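Local coordinates for protein adenosine deaminase (Burkholderia ambifaria, PDB 4GXW) that is a zinc-binding amidohydrolase of the adenosine and AMP deaminase family that probably deaminates a purine such as adenine or adenosine, at residues A[82-85]-A[86-90]. Residues are numbered along the deposited sequence; the frame is centred on the assembly and turned at random.
Sequences ALDR and YLLTR
Arg85 lays the aliphatic part of its side chain across one face of the neighbouring Tyr86 ring. Its CG sits almost over the ring centre, 3.9 Å from the centroid of Tyr86, a CH-pi contact. With CG anti to the backbone N (chi1 -170°), the chain runs out over the ring; it bends at chi3, the guanidinium plane stands 69° from the ring plane, and the CG and CD methylenes do the touching. Long and amphipathic, both side chains suit this exposed side of the turn. On the buried side the contact is made by leucine side chains: Leu83 CD2 meets Leu87 CD2 at 3.6 Å, and Leu88 CD1 approaches Leu83 CB; Phe47 of helix 44-54 packs on Leu83 and Leu87. This is the C-terminal end of helix 77-87 in a TIM-barrel metallohydrolase, and the helix widens to a pi-type turn here. Tyr86 N still donates a hydrogen bond to Ala82 O, but Leu83 O accepts hydrogen bonds from both Leu87 N, above its carbonyl plane, and Leu88 N, at 2.9 Å and straighter (164°). As Leu88 leaves helical geometry, a water donates to both Asp84 O and Leu88 O, linking the two carbonyls.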
loop_
_atom_site.group_PDB
_atom_site.type_symbol
_atom_site.label_atom_id
_atom_site.label_comp_id
_atom_site.label_asym_id
_atom_site.label_seq_id
_atom_site.Cartn_x
_atom_site.Cartn_y
_atom_site.Cartn_z
ATOM N N ALA A 82 -17.259 -0.285 7.350
ATOM C CA ALA A 82 -17.732 -0.315 8.735
ATOM C C ALA A 82 -16.997 0.704 9.615
ATOM O O ALA A 82 -17.600 1.326 10.490
ATOM C CB ALA A 82 -17.596 -1.719 9.324
ATOM N N LEU A 83 -15.693 0.873 9.378
ATOM C CA LEU A 83 -14.916 1.882 10.100
ATOM C C LEU A 83 -15.494 3.282 9.867
ATOM O O LEU A 83 -15.742 4.023 10.826
ATOM C CB LEU A 83 -13.426 1.799 9.724
ATOM C CG LEU A 83 -12.635 0.727 10.482
ATOM C CD1 LEU A 83 -11.410 0.302 9.705
ATOM C CD2 LEU A 83 -12.240 1.274 11.830
ATOM N N ASP A 84 -15.741 3.633 8.604
ATOM C CA ASP A 84 -16.323 4.939 8.289
ATOM C C ASP A 84 -17.705 5.126 8.909
ATOM O O ASP A 84 -18.013 6.180 9.459
ATOM C CB ASP A 84 -16.477 5.134 6.770
ATOM C CG ASP A 84 -15.190 5.547 6.071
ATOM O OD1 ASP A 84 -14.215 5.951 6.722
ATOM O OD2 ASP A 84 -15.172 5.475 4.821
ATOM N N ARG A 85 -18.555 4.111 8.801
ATOM C CA ARG A 85 -19.955 4.295 9.175
ATOM C C ARG A 85 -20.203 4.237 10.681
ATOM O O ARG A 85 -21.089 4.928 11.186
ATOM C CB ARG A 85 -20.874 3.316 8.426
ATOM C CG ARG A 85 -22.366 3.632 8.593
ATOM C CD ARG A 85 -23.248 2.855 7.619
ATOM N NE ARG A 85 -22.996 3.227 6.230
ATOM C CZ ARG A 85 -23.465 4.325 5.646
ATOM N NH1 ARG A 85 -24.212 5.181 6.330
ATOM N NH2 ARG A 85 -23.178 4.570 4.373
ATOM N N TYR A 86 -19.422 3.430 11.399
ATOM C CA TYR A 86 -19.729 3.163 12.808
ATOM C C TYR A 86 -18.627 3.466 13.824
ATOM O O TYR A 86 -18.924 3.794 14.976
ATOM C CB TYR A 86 -20.179 1.707 12.987
ATOM C CG TYR A 86 -21.414 1.358 12.188
ATOM C CD1 TYR A 86 -22.634 1.933 12.496
ATOM C CD2 TYR A 86 -21.355 0.470 11.124
ATOM C CE1 TYR A 86 -23.773 1.632 11.777
ATOM C CE2 TYR A 86 -22.495 0.161 10.389
ATOM C CZ TYR A 86 -23.697 0.750 10.726
ATOM O OH TYR A 86 -24.836 0.461 10.014
ATOM N N LEU A 87 -17.369 3.348 13.421
ATOM C CA LEU A 87 -16.286 3.346 14.405
ATOM C C LEU A 87 -15.536 4.656 14.550
ATOM O O LEU A 87 -15.182 5.054 15.659
ATOM C CB LEU A 87 -15.265 2.253 14.097
ATOM C CG LEU A 87 -15.453 0.898 14.768
ATOM C CD1 LEU A 87 -16.628 0.194 14.141
ATOM C CD2 LEU A 87 -14.180 0.065 14.655
ATOM N N LEU A 88 -15.252 5.303 13.428
ATOM C CA LEU A 88 -14.463 6.528 13.435
ATOM C C LEU A 88 -15.428 7.696 13.606
ATOM O O LEU A 88 -16.103 8.111 12.651
ATOM C CB LEU A 88 -13.662 6.647 12.131
ATOM C CG LEU A 88 -12.677 5.494 11.894
ATOM C CD1 LEU A 88 -12.115 5.517 10.476
ATOM C CD2 LEU A 88 -11.546 5.486 12.931
ATOM N N THR A 89 -15.524 8.208 14.828
ATOM C CA THR A 89 -16.548 9.204 15.138
ATOM C C THR A 89 -16.004 10.562 15.579
ATOM O O THR A 89 -16.778 11.507 15.749
ATOM C CB THR A 89 -17.535 8.692 16.211
ATOM O OG1 THR A 89 -16.844 8.503 17.450
ATOM C CG2 THR A 89 -18.180 7.371 15.772
ATOM N N ARG A 90 -14.688 10.658 15.765
ATOM C CA ARG A 90 -14.041 11.909 16.163
ATOM C C ARG A 90 -12.753 12.043 15.390
ATOM O O ARG A 90 -12.107 11.037 15.106
ATOM C CB ARG A 90 -13.683 11.899 17.652
ATOM C CG ARG A 90 -14.801 11.585 18.613
ATOM C CD ARG A 90 -14.301 11.671 20.042
ATOM N NE ARG A 90 -15.283 11.208 21.020
ATOM C CZ ARG A 90 -15.259 11.523 22.313
ATOM N NH1 ARG A 90 -14.298 12.299 22.790
ATOM N NH2 ARG A 90 -16.197 11.058 23.130
HETATM O O HOH W 1 -18.554 6.783 12.182
#